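Sqt1 (Chaetomium thermophilum, PDB 4ZN4) probably acts as a WD-repeat beta-propeller chaperone that captures its ribosomal protein client while it is still being translated, in support of ribosome biogenesis. Local coordinates at residues A52-S57 with E494-R499; T139-A144 with G158-R163; N205-G210 with W217-D222; N380-A385 with E423-K428. All coordinates share one frame; numbering follows the deposited sequence.

Contact 1: A52-S57 with E494-R499; sequences ALENDS and EWKGHR
With its CG anti to the carbonyl carbon (chi1 -56°), Asp56 brings its carboxylate to the backbone of Lys496, while the Lys496 chain, set the same way at CB (chi1 -70°) and extended beyond CG, runs out to Glu54. The pairing lies at the ring closure of a beta propeller: 52-57 leads into strand 59-61, which completes the sheet of the C-terminal strands, and 494-499 comes off an outermost strand of another sheet. Two bonds link Asp56 to Lys496. Asp56 N donates to Lys496 O at 2.9 Å, almost straight at 174°. In return Lys496 N gives a 2.8 Å bond to Asp56 OD2, which takes it with the anti lone pair, turned away from OD1. Farther out, Lys496 NZ meets Glu54 OE2 at 3.5 Å in a weak salt bridge, and Glu494, itself paired with Arg455, is a more distant member of the same network. Were Lys496 replaced by an alanine, the Glu54 carboxylate would probably be left without its positive mate. Asp56 CB also sits at the edge of the Trp495 ring, 4.3 Å from CD1. Leu53 CD2 rests 3.7 Å from His498 O. Beside Gly497, where any CB would jam against the preceding carbonyl oxygen, Asn55 forms an Asx turn: its OD1 accepts from Ser57 N at 3.0 Å and from Ser57 OG at 2.6 Å.

Contact 2: T139-A144 with G158-R163; sequences TDSINA and GGMDGR
Asp161 reaches across to the backbone of Thr139 and Asp140 from a type I turn, Gly159 to Gly162, that follows the second strand of a WD-repeat hairpin. Its CG lies between the backbone N and the carbonyl carbon (chi1 47°), which carries the carboxylate over the turn. Starting from the root, Asp161 CB packs 3.7 Å from Thr139 OG1 and 3.9 Å from Asp140 CB; CG comes next, near Asp140 N. At the tip the two oxygens divide the work. Asp161 OD1 accepts from Arg163 N at 3.0 Å, an Asx turn, with the donor well above the carboxylate plane. Asp161 OD2 faces the other segment: Thr139 N meets it at 2.9 Å, Asp140 N adds a weak bond, and Arg163 NE makes a weak salt bridge to the same oxygen. Without this carboxylate, as with an alanine here, the N-H groups of Thr139 and Asp140 are likely to lose their acceptor and Arg163 one anionic partner.

The Arg163 guanidinium lies edge-on to Thr139, whose OG1 is in its plane and takes weak bonds from NE and NH2; its NH1 has a firmer mate in Glu185. Within the same turn, Met160 CB packs 3.5 Å from Asp140 OD2, and Met160 N donates to Ser141 O at 2.7 Å, nearly straight at 170°. Where the first strand begins and the second ends, Ile142 pairs with Gly159, and then the register slips by one residue in a classic beta bulge: Gly158 O accepts from both Asn143 N at 2.8 Å and Ala144 N at 3.1 Å.

Contact 3: N205-G210 with W217-D222; sequences NTIALG and WVFTLD
Ile207 and Phe219 exchange backbone hydrogen bonds at the middle of two antiparallel strands, and the same pattern recurs between Leu209 and Trp217. With Leu221 N to Asn205 O that makes five such bonds; the shortest, Phe219 N to Ile207 O, is 2.8 Å.

Apolar packing occupies both faces. On the one bearing Leu209, Trp217 and Phe219, Leu209 CG sits between its backbone N and carbonyl carbon (chi1 69°) and forks toward both aromatics: CD2 meets the edge of the Phe219 ring, 3.6 Å from CE2, and CD1 lies 4.1 Å from Trp217 CD1. Ile192 and Phe195 touch Leu209 as well. On the other face Thr206 CG2 presses against Val218 CG1 at 3.5 Å, tighter than usual for two carbons.

Polar side-chain contacts between the strands are few. Thr206 OG1 and Thr220 OG1 share a weak bond at 3.5 Å, Thr206 OG1 also pairing with His203 O. At the strand ends a water accepts from Asn205 ND2 at 2.8 Å and donates to Leu221 O at 3.0 Å; Asn205 OD1 turns to Thr148.

This is the beta hairpin formed by the two middle strands of a four-stranded beta-propeller blade.

Contact 4: N380-A385 with E423-K428; sequences NIESLA and EDPVVK
Strands 381-385 and 426-428, where Glu382 and Ser383 face Val427 and Lys428, run roughly the same way at 45° with axes 5.7 Å apart at closest, and no direct hydrogen bond joins them. Side chains of the first strand fill the gap. Glu382, extended beyond CG, lays its carboxylate along the second backbone: OE2 lies 3.7 Å from Pro425 CB, and OE1 is 3.5 Å from Val426 O. The polar end is steadied by Thr398, which hydrogen-bonds to OE2. A water bridges the two segments, donating to Val427 O at 2.7 Å and only weakly to Glu382 OE1.

Ser383 has OG anti to its own N (chi1 -177°), placing the oxygen 3.6 Å from Lys428 CA, where it accepts from Val429 N. Its CB rests 3.7 Å from Val427 O. Lys428 points its CB away from Ser383, and its ammonium goes instead to Phe510, bonding to the carbonyl and making a cation-pi contact with the ring.

Both backbones are bulged here, Glu382 with Ser383 opposite Gly396 and Val427 with Lys428 opposite a residue of strand 444-449. Such side-by-side packing of the first strands of two sheets is how successive blades of a beta propeller meet near the central axis.

How the contacts relate
Along the chain contact 1 encloses everything else: its first segment opens the model and its second precedes the last three strands, and contacts 2, 3 and 4 follow one another in between. Contacts 2 and 3 are hairpins in successive four-stranded sheets, their centres about 16 Å apart. Contact 4 joins two such sheets, and its strand 426-431 belongs to the same sheet as strand 491-496 of contact 1, with the centres of the two contacts about 20 Å apart. Contacts 1 and 3 lie on opposite sides of the chain's centre, about 37 Å between their centres. Together they sample one ring of eight sheets: its blades, a blade-to-blade junction and the place where it closes.

Contact 1: A52-S57 with E494-R499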
loop_
_atom_site.group_PDB
_atom_site.type_symbol
_atom_site.label_atom_id
_atom_site.label_comp_id
_atom_site.label_asym_id
_atom_site.label_seq_id
_atom_site.Cartn_x
_atom_site.Cartn_y
_atom_site.Cartn_z
ATOM N N ALA A 52 -12.087 -10.519 27.810
ATOM C CA ALA A 52 -11.449 -11.794 27.502
ATOM C C ALA A 52 -11.388 -12.059 25.995
ATOM O O ALA A 52 -11.622 -13.188 25.541
ATOM C CB ALA A 52 -12.181 -12.928 28.207
ATOM N N LEU A 53 -11.073 -11.015 25.229
ATOM C CA LEU A 53 -10.876 -11.135 23.786
ATOM C C LEU A 53 -9.765 -12.134 23.512
ATOM O O LEU A 53 -8.819 -12.245 24.297
ATOM C CB LEU A 53 -10.500 -9.769 23.193
ATOM C CG LEU A 53 -9.886 -9.501 21.802
ATOM C CD1 LEU A 53 -10.587 -10.235 20.656
ATOM C CD2 LEU A 53 -9.923 -8.000 21.535
ATOM N N GLU A 54 -9.873 -12.851 22.398
ATOM C CA GLU A 54 -8.807 -13.744 21.991
ATOM C C GLU A 54 -7.638 -12.884 21.545
ATOM O O GLU A 54 -7.834 -11.819 20.960
ATOM C CB GLU A 54 -9.270 -14.678 20.880
ATOM C CG GLU A 54 -10.693 -15.163 21.052
ATOM C CD GLU A 54 -11.140 -16.049 19.914
ATOM O OE1 GLU A 54 -10.267 -16.691 19.293
ATOM O OE2 GLU A 54 -12.360 -16.114 19.651
ATOM N N ASN A 55 -6.426 -13.339 21.821
ATOM C CA ASN A 55 -5.240 -12.614 21.404
ATOM C C ASN A 55 -4.156 -13.576 20.958
ATOM O O ASN A 55 -3.570 -14.274 21.781
ATOM C CB ASN A 55 -4.735 -11.719 22.540
ATOM C CG ASN A 55 -3.739 -10.681 22.070
ATOM O OD1 ASN A 55 -2.956 -10.930 21.157
ATOM N ND2 ASN A 55 -3.756 -9.505 22.704
ATOM N N ASP A 56 -3.877 -13.586 19.655
ATOM C CA ASP A 56 -2.892 -14.498 19.071
ATOM C C ASP A 56 -1.489 -13.899 18.946
ATOM O O ASP A 56 -0.597 -14.536 18.385
ATOM C CB ASP A 56 -3.365 -14.966 17.684
ATOM C CG ASP A 56 -4.734 -15.624 17.718
ATOM O OD1 ASP A 56 -4.892 -16.621 18.451
ATOM O OD2 ASP A 56 -5.658 -15.136 17.032
ATOM N N SER A 57 -1.297 -12.672 19.437
ATOM C CA SER A 57 -0.024 -11.984 19.288
ATOM C C SER A 57 1.062 -12.661 20.117
ATOM O O SER A 57 0.781 -13.232 21.170
ATOM C CB SER A 57 -0.144 -10.502 19.688
ATOM O OG SER A 57 -0.439 -10.368 21.073
ATOM N N GLU A 494 -6.466 -17.130 10.779
ATOM C CA GLU A 494 -6.799 -15.773 11.241
ATOM C C GLU A 494 -6.078 -15.401 12.525
ATOM O O GLU A 494 -5.781 -16.264 13.354
ATOM C CB GLU A 494 -8.302 -15.584 11.475
ATOM C CG GLU A 494 -9.017 -16.695 12.190
ATOM C CD GLU A 494 -10.528 -16.445 12.239
ATOM O OE1 GLU A 494 -11.159 -16.813 13.255
ATOM O OE2 GLU A 494 -11.085 -15.882 11.265
ATOM N N TRP A 495 -5.821 -14.109 12.694
ATOM C CA TRP A 495 -5.096 -13.626 13.865
ATOM C C TRP A 495 -5.910 -12.526 14.517
ATOM O O TRP A 495 -6.240 -11.525 13.876
ATOM C CB TRP A 495 -3.718 -13.083 13.494
ATOM C CG TRP A 495 -2.789 -14.105 12.941
ATOM C CD1 TRP A 495 -1.937 -14.910 13.639
ATOM C CD2 TRP A 495 -2.605 -14.425 11.559
ATOM N NE1 TRP A 495 -1.232 -15.714 12.772
ATOM C CE2 TRP A 495 -1.624 -15.432 11.488
ATOM C CE3 TRP A 495 -3.179 -13.958 10.369
ATOM C CZ2 TRP A 495 -1.200 -15.983 10.277
ATOM C CZ3 TRP A 495 -2.759 -14.505 9.169
ATOM C CH2 TRP A 495 -1.777 -15.505 9.132
ATOM N N LYS A 496 -6.205 -12.709 15.795
ATOM C CA LYS A 496 -7.057 -11.793 16.527
ATOM C C LYS A 496 -6.230 -11.093 17.600
ATOM O O LYS A 496 -5.200 -11.614 18.042
ATOM C CB LYS A 496 -8.230 -12.552 17.143
ATOM C CG LYS A 496 -9.241 -13.041 16.108
ATOM C CD LYS A 496 -10.376 -13.805 16.751
ATOM C CE LYS A 496 -11.276 -14.440 15.696
ATOM N NZ LYS A 496 -12.401 -15.193 16.314
ATOM N N GLY A 497 -6.669 -9.911 18.014
ATOM C CA GLY A 497 -5.973 -9.198 19.068
ATOM C C GLY A 497 -6.343 -7.738 19.113
ATOM O O GLY A 497 -6.490 -7.158 20.185
ATOM N N HIS A 498 -6.502 -7.126 17.947
ATOM C CA HIS A 498 -6.963 -5.752 17.942
ATOM C C HIS A 498 -8.417 -5.716 18.352
ATOM O O HIS A 498 -9.150 -6.689 18.153
ATOM C CB HIS A 498 -6.762 -5.106 16.574
ATOM C CG HIS A 498 -5.333 -4.816 16.263
ATOM N ND1 HIS A 498 -4.695 -3.670 16.670
ATOM C CD2 HIS A 498 -4.396 -5.533 15.565
ATOM C CE1 HIS A 498 -3.435 -3.683 16.261
ATOM N NE2 HIS A 498 -3.246 -4.809 15.578
ATOM N N ARG A 499 -8.843 -4.604 18.936
ATOM C CA ARG A 499 -10.275 -4.398 19.130
ATOM C C ARG A 499 -10.937 -4.238 17.760
ATOM O O ARG A 499 -10.274 -3.924 16.770
ATOM C CB ARG A 499 -10.576 -3.179 20.018
ATOM C CG ARG A 499 -10.073 -3.310 21.449
ATOM C CD ARG A 499 -10.797 -2.348 22.404
ATOM N NE ARG A 499 -10.560 -0.935 22.121
ATOM C CZ ARG A 499 -9.462 -0.264 22.465
ATOM N NH1 ARG A 499 -9.348 1.024 22.169
ATOM N NH2 ARG A 499 -8.475 -0.876 23.106
#

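Contact 2: T139-A144 with G158-R163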
loop_
_atom_site.group_PDB
_atom_site.type_symbol
_atom_site.label_atom_id
_atom_site.label_comp_id
_atom_site.label_asym_id
_atom_site.label_seq_id
_atom_site.Cartn_x
_atom_site.Cartn_y
_atom_site.Cartn_z
ATOM N N THR A 139 4.195 17.870 14.068
ATOM C CA THR A 139 3.255 18.633 14.872
ATOM C C THR A 139 1.824 18.166 14.623
ATOM O O THR A 139 0.882 18.637 15.259
ATOM C CB THR A 139 3.365 20.131 14.565
ATOM O OG1 THR A 139 3.138 20.349 13.167
ATOM C CG2 THR A 139 4.757 20.634 14.921
ATOM N N ASP A 140 1.671 17.229 13.691
ATOM C CA ASP A 140 0.384 16.584 13.466
ATOM C C ASP A 140 0.643 15.113 13.093
ATOM O O ASP A 140 1.790 14.720 12.883
ATOM C CB ASP A 140 -0.396 17.320 12.375
ATOM C CG ASP A 140 -1.883 17.029 12.414
ATOM O OD1 ASP A 140 -2.315 16.170 13.213
ATOM O OD2 ASP A 140 -2.627 17.662 11.636
ATOM N N SER A 141 -0.420 14.325 12.992
ATOM C CA SER A 141 -0.309 12.874 12.826
ATOM C C SER A 141 0.637 12.444 11.708
ATOM O O SER A 141 0.658 13.047 10.638
ATOM C CB SER A 141 -1.684 12.286 12.549
ATOM O OG SER A 141 -2.591 12.623 13.572
ATOM N N ILE A 142 1.423 11.404 11.966
ATOM C CA ILE A 142 2.186 10.745 10.902
ATOM C C ILE A 142 1.234 9.862 10.082
ATOM O O ILE A 142 0.602 8.958 10.620
ATOM C CB ILE A 142 3.355 9.915 11.463
ATOM C CG1 ILE A 142 4.370 10.832 12.156
ATOM C CG2 ILE A 142 4.043 9.118 10.349
ATOM C CD1 ILE A 142 5.553 10.073 12.763
ATOM N N ASN A 143 1.111 10.180 8.796
ATOM C CA ASN A 143 0.203 9.498 7.872
ATOM C C ASN A 143 0.860 8.409 7.041
ATOM O O ASN A 143 0.188 7.498 6.566
ATOM C CB ASN A 143 -0.416 10.509 6.911
ATOM C CG ASN A 143 -1.695 11.102 7.439
ATOM O OD1 ASN A 143 -2.331 10.538 8.330
ATOM N ND2 ASN A 143 -2.082 12.253 6.895
ATOM N N ALA A 144 2.162 8.561 6.809
ATOM C CA ALA A 144 2.890 7.685 5.909
ATOM C C ALA A 144 4.340 7.516 6.347
ATOM O O ALA A 144 4.973 8.462 6.836
ATOM C CB ALA A 144 2.824 8.229 4.483
ATOM N N GLY A 158 5.995 11.089 6.907
ATOM C CA GLY A 158 5.186 12.074 6.220
ATOM C C GLY A 158 3.957 12.304 7.060
ATOM O O GLY A 158 3.294 11.354 7.487
ATOM N N GLY A 159 3.664 13.573 7.328
ATOM C CA GLY A 159 2.620 13.907 8.276
ATOM C C GLY A 159 1.393 14.599 7.712
ATOM O O GLY A 159 1.389 15.108 6.587
ATOM N N MET A 160 0.348 14.632 8.533
ATOM C CA MET A 160 -0.831 15.441 8.276
ATOM C C MET A 160 -0.481 16.937 8.250
ATOM O O MET A 160 -1.268 17.752 7.775
ATOM C CB MET A 160 -1.889 15.171 9.339
ATOM C CG MET A 160 -3.304 15.404 8.863
ATOM S SD MET A 160 -3.971 13.964 8.020
ATOM C CE MET A 160 -4.167 12.846 9.410
ATOM N N ASP A 161 0.683 17.283 8.794
ATOM C CA ASP A 161 1.197 18.657 8.761
ATOM C C ASP A 161 1.917 19.002 7.448
ATOM O O ASP A 161 2.343 20.139 7.239
ATOM C CB ASP A 161 2.145 18.893 9.940
ATOM C CG ASP A 161 3.166 17.768 10.113
ATOM O OD1 ASP A 161 3.346 16.961 9.172
ATOM O OD2 ASP A 161 3.792 17.688 11.194
ATOM N N GLY A 162 2.098 18.011 6.581
ATOM C CA GLY A 162 2.811 18.240 5.340
ATOM C C GLY A 162 4.313 18.103 5.499
ATOM O O GLY A 162 5.066 18.276 4.540
ATOM N N ARG A 163 4.759 17.792 6.710
ATOM C CA ARG A 163 6.188 17.681 6.961
ATOM C C ARG A 163 6.716 16.345 6.464
ATOM O O ARG A 163 6.128 15.298 6.742
ATOM C CB ARG A 163 6.500 17.824 8.448
ATOM C CG ARG A 163 6.354 19.226 8.993
ATOM C CD ARG A 163 6.589 19.231 10.499
ATOM N NE ARG A 163 5.823 20.264 11.193
ATOM C CZ ARG A 163 6.120 21.560 11.173
ATOM N NH1 ARG A 163 7.163 21.993 10.477
ATOM N NH2 ARG A 163 5.364 22.427 11.840
#

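Contact 3: N205-G210 with W217-D222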
loop_
_atom_site.group_PDB
_atom_site.type_symbol
_atom_site.label_atom_id
_atom_site.label_comp_id
_atom_site.label_asym_id
_atom_site.label_seq_id
_atom_site.Cartn_x
_atom_site.Cartn_y
_atom_site.Cartn_z
ATOM N N ASN A 205 16.851 4.908 -4.020
ATOM C CA ASN A 205 16.488 5.924 -3.040
ATOM C C ASN A 205 15.626 7.041 -3.600
ATOM O O ASN A 205 15.824 8.215 -3.282
ATOM C CB ASN A 205 17.754 6.493 -2.401
ATOM C CG ASN A 205 18.548 5.432 -1.687
ATOM O OD1 ASN A 205 18.013 4.721 -0.833
ATOM N ND2 ASN A 205 19.821 5.305 -2.029
ATOM N N THR A 206 14.710 6.662 -4.488
ATOM C CA THR A 206 13.707 7.575 -5.008
ATOM C C THR A 206 12.344 7.218 -4.422
ATOM O O THR A 206 12.000 6.042 -4.297
ATOM C CB THR A 206 13.663 7.532 -6.530
ATOM O OG1 THR A 206 14.947 7.931 -7.035
ATOM C CG2 THR A 206 12.593 8.474 -7.063
ATOM N N ILE A 207 11.577 8.233 -4.039
ATOM C CA ILE A 207 10.281 8.009 -3.416
ATOM C C ILE A 207 9.265 8.970 -4.018
ATOM O O ILE A 207 9.626 10.044 -4.501
ATOM C CB ILE A 207 10.329 8.203 -1.888
ATOM C CG1 ILE A 207 10.689 9.652 -1.551
ATOM C CG2 ILE A 207 11.339 7.267 -1.234
ATOM C CD1 ILE A 207 10.227 10.103 -0.169
ATOM N N ALA A 208 8.007 8.544 -4.039
ATOM C CA ALA A 208 6.912 9.390 -4.464
ATOM C C ALA A 208 5.977 9.587 -3.310
ATOM O O ALA A 208 5.854 8.720 -2.445
ATOM C CB ALA A 208 6.159 8.774 -5.659
ATOM N N LEU A 209 5.301 10.730 -3.301
ATOM C CA LEU A 209 4.216 10.941 -2.358
ATOM C C LEU A 209 3.042 11.583 -3.076
ATOM O O LEU A 209 3.212 12.183 -4.126
ATOM C CB LEU A 209 4.668 11.806 -1.173
ATOM C CG LEU A 209 4.997 13.294 -1.378
ATOM C CD1 LEU A 209 3.743 14.187 -1.499
ATOM C CD2 LEU A 209 5.885 13.793 -0.238
ATOM N N GLY A 210 1.854 11.444 -2.499
ATOM C CA GLY A 210 0.657 12.072 -3.027
ATOM C C GLY A 210 0.073 12.903 -1.905
ATOM O O GLY A 210 0.140 12.494 -0.739
ATOM N N TRP A 217 4.563 14.251 -5.922
ATOM C CA TRP A 217 5.956 14.674 -5.874
ATOM C C TRP A 217 6.848 13.450 -5.883
ATOM O O TRP A 217 6.539 12.464 -5.220
ATOM C CB TRP A 217 6.221 15.511 -4.618
ATOM C CG TRP A 217 5.526 16.846 -4.590
ATOM C CD1 TRP A 217 4.195 17.077 -4.386
ATOM C CD2 TRP A 217 6.142 18.141 -4.712
ATOM N NE1 TRP A 217 3.940 18.437 -4.410
ATOM C CE2 TRP A 217 5.123 19.110 -4.601
ATOM C CE3 TRP A 217 7.457 18.572 -4.922
ATOM C CZ2 TRP A 217 5.373 20.486 -4.690
ATOM C CZ3 TRP A 217 7.709 19.947 -5.008
ATOM C CH2 TRP A 217 6.669 20.882 -4.895
ATOM N N VAL A 218 7.900 13.493 -6.690
ATOM C CA VAL A 218 8.925 12.458 -6.692
ATOM C C VAL A 218 10.264 13.079 -6.245
ATOM O O VAL A 218 10.683 14.093 -6.797
ATOM C CB VAL A 218 9.063 11.813 -8.078
ATOM C CG1 VAL A 218 10.139 10.739 -8.072
ATOM C CG2 VAL A 218 7.697 11.236 -8.544
ATOM N N PHE A 219 10.911 12.469 -5.252
ATOM C CA PHE A 219 12.176 12.960 -4.698
ATOM C C PHE A 219 13.231 11.874 -4.816
ATOM O O PHE A 219 12.909 10.680 -4.751
ATOM C CB PHE A 219 12.055 13.300 -3.217
ATOM C CG PHE A 219 10.995 14.293 -2.889
ATOM C CD1 PHE A 219 11.252 15.655 -2.930
ATOM C CD2 PHE A 219 9.730 13.858 -2.506
ATOM C CE1 PHE A 219 10.256 16.569 -2.600
ATOM C CE2 PHE A 219 8.730 14.764 -2.184
ATOM C CZ PHE A 219 8.998 16.123 -2.229
ATOM N N THR A 220 14.491 12.282 -4.930
ATOM C CA THR A 220 15.610 11.348 -4.812
ATOM C C THR A 220 16.504 11.800 -3.652
ATOM O O THR A 220 16.719 13.001 -3.451
ATOM C CB THR A 220 16.420 11.240 -6.119
ATOM O OG1 THR A 220 17.396 10.193 -6.002
ATOM C CG2 THR A 220 17.105 12.567 -6.464
ATOM N N LEU A 221 16.970 10.842 -2.858
ATOM C CA LEU A 221 17.765 11.144 -1.668
ATOM C C LEU A 221 19.215 10.698 -1.886
ATOM O O LEU A 221 19.470 9.553 -2.244
ATOM C CB LEU A 221 17.173 10.471 -0.433
ATOM C CG LEU A 221 15.655 10.603 -0.261
ATOM C CD1 LEU A 221 15.154 9.826 0.944
ATOM C CD2 LEU A 221 15.255 12.051 -0.150
ATOM N N ASP A 222 20.155 11.619 -1.673
ATOM C CA ASP A 222 21.576 11.400 -1.991
ATOM C C ASP A 222 22.507 11.639 -0.797
ATOM O O ASP A 222 22.135 11.448 0.364
ATOM C CB ASP A 222 21.981 12.315 -3.157
ATOM C CG ASP A 222 23.423 12.105 -3.618
ATOM O OD1 ASP A 222 24.111 11.196 -3.103
ATOM O OD2 ASP A 222 23.869 12.873 -4.501
HETATM O O HOH W 1 21.314 7.344 -3.214
#

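Contact 4: N380-A385 with E423-K428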
loop_
_atom_site.group_PDB
_atom_site.type_symbol
_atom_site.label_atom_id
_atom_site.label_comp_id
_atom_site.label_asym_id
_atom_site.label_seq_id
_atom_site.Cartn_x
_atom_site.Cartn_y
_atom_site.Cartn_z
ATOM N N ASN A 380 -16.797 1.098 -1.629
ATOM C CA ASN A 380 -15.470 1.549 -2.063
ATOM C C ASN A 380 -14.446 0.420 -2.139
ATOM O O ASN A 380 -14.297 -0.347 -1.198
ATOM C CB ASN A 380 -14.898 2.632 -1.130
ATOM C CG ASN A 380 -15.777 3.860 -1.033
ATOM O OD1 ASN A 380 -16.589 4.130 -1.916
ATOM N ND2 ASN A 380 -15.587 4.638 0.035
ATOM N N ILE A 381 -13.742 0.345 -3.257
ATOM C CA ILE A 381 -12.610 -0.563 -3.364
ATOM C C ILE A 381 -11.414 0.136 -2.724
ATOM O O ILE A 381 -10.844 1.052 -3.313
ATOM C CB ILE A 381 -12.311 -0.936 -4.831
ATOM C CG1 ILE A 381 -13.548 -1.557 -5.510
ATOM C CG2 ILE A 381 -11.133 -1.909 -4.901
ATOM C CD1 ILE A 381 -14.151 -2.772 -4.761
ATOM N N GLU A 382 -11.063 -0.266 -1.506
ATOM C CA GLU A 382 -9.982 0.393 -0.768
ATOM C C GLU A 382 -8.600 -0.199 -1.018
ATOM O O GLU A 382 -7.597 0.440 -0.746
ATOM C CB GLU A 382 -10.256 0.336 0.731
ATOM C CG GLU A 382 -11.444 1.177 1.189
ATOM C CD GLU A 382 -11.725 1.037 2.683
ATOM O OE1 GLU A 382 -10.761 0.850 3.464
ATOM O OE2 GLU A 382 -12.911 1.110 3.073
ATOM N N SER A 383 -8.542 -1.430 -1.512
ATOM C CA SER A 383 -7.256 -2.082 -1.738
ATOM C C SER A 383 -7.318 -3.013 -2.960
ATOM O O SER A 383 -8.312 -3.724 -3.152
ATOM C CB SER A 383 -6.829 -2.867 -0.490
ATOM O OG SER A 383 -5.543 -3.447 -0.663
ATOM N N LEU A 384 -6.289 -2.929 -3.803
ATOM C CA LEU A 384 -6.117 -3.767 -4.980
ATOM C C LEU A 384 -4.728 -4.380 -4.973
ATOM O O LEU A 384 -3.750 -3.679 -4.680
ATOM C CB LEU A 384 -6.273 -2.957 -6.265
ATOM C CG LEU A 384 -7.630 -2.448 -6.714
ATOM C CD1 LEU A 384 -7.409 -1.384 -7.793
ATOM C CD2 LEU A 384 -8.443 -3.625 -7.253
ATOM N N ALA A 385 -4.628 -5.656 -5.343
ATOM C CA ALA A 385 -3.320 -6.282 -5.524
ATOM C C ALA A 385 -3.347 -7.336 -6.626
ATOM O O ALA A 385 -4.194 -8.262 -6.615
ATOM C CB ALA A 385 -2.830 -6.913 -4.201
ATOM N N GLU A 423 -18.961 -7.525 7.938
ATOM C CA GLU A 423 -19.398 -6.396 7.120
ATOM C C GLU A 423 -18.594 -5.157 7.448
ATOM O O GLU A 423 -19.046 -4.046 7.196
ATOM C CB GLU A 423 -20.903 -6.118 7.261
ATOM C CG GLU A 423 -21.762 -7.357 7.029
ATOM C CD GLU A 423 -21.856 -8.260 8.245
ATOM O OE1 GLU A 423 -21.860 -7.725 9.379
ATOM O OE2 GLU A 423 -21.850 -9.500 8.074
ATOM N N ASP A 424 -17.407 -5.349 8.019
ATOM C CA ASP A 424 -16.505 -4.220 8.296
ATOM C C ASP A 424 -15.565 -4.024 7.106
ATOM O O ASP A 424 -15.270 -4.980 6.407
ATOM C CB ASP A 424 -15.693 -4.460 9.568
ATOM C CG ASP A 424 -16.567 -4.632 10.795
ATOM O OD1 ASP A 424 -17.153 -3.628 11.250
ATOM O OD2 ASP A 424 -16.674 -5.768 11.302
ATOM N N PRO A 425 -15.073 -2.791 6.886
ATOM C CA PRO A 425 -14.188 -2.560 5.734
ATOM C C PRO A 425 -12.958 -3.456 5.688
ATOM O O PRO A 425 -12.282 -3.651 6.705
ATOM C CB PRO A 425 -13.764 -1.100 5.913
ATOM C CG PRO A 425 -14.947 -0.472 6.606
ATOM C CD PRO A 425 -15.435 -1.531 7.567
ATOM N N VAL A 426 -12.674 -3.973 4.498
ATOM C CA VAL A 426 -11.398 -4.602 4.213
ATOM C C VAL A 426 -10.423 -3.449 3.963
ATOM O O VAL A 426 -10.628 -2.641 3.062
ATOM C CB VAL A 426 -11.467 -5.543 2.984
ATOM C CG1 VAL A 426 -10.109 -6.203 2.752
ATOM C CG2 VAL A 426 -12.552 -6.599 3.191
ATOM N N VAL A 427 -9.391 -3.336 4.785
ATOM C CA VAL A 427 -8.493 -2.192 4.684
ATOM C C VAL A 427 -7.346 -2.421 3.683
ATOM O O VAL A 427 -6.980 -1.533 2.918
ATOM C CB VAL A 427 -7.936 -1.827 6.065
ATOM C CG1 VAL A 427 -6.870 -0.738 5.952
ATOM C CG2 VAL A 427 -9.073 -1.349 6.980
ATOM N N LYS A 428 -6.783 -3.622 3.684
ATOM C CA LYS A 428 -5.616 -3.906 2.870
ATOM C C LYS A 428 -5.579 -5.381 2.481
ATOM O O LYS A 428 -5.868 -6.226 3.307
ATOM C CB LYS A 428 -4.323 -3.540 3.616
ATOM C CG LYS A 428 -3.061 -3.920 2.869
ATOM C CD LYS A 428 -1.832 -3.396 3.588
ATOM C CE LYS A 428 -0.568 -3.850 2.905
ATOM N NZ LYS A 428 0.646 -3.385 3.613
HETATM O O HOH W 2 -7.364 1.134 2.893
#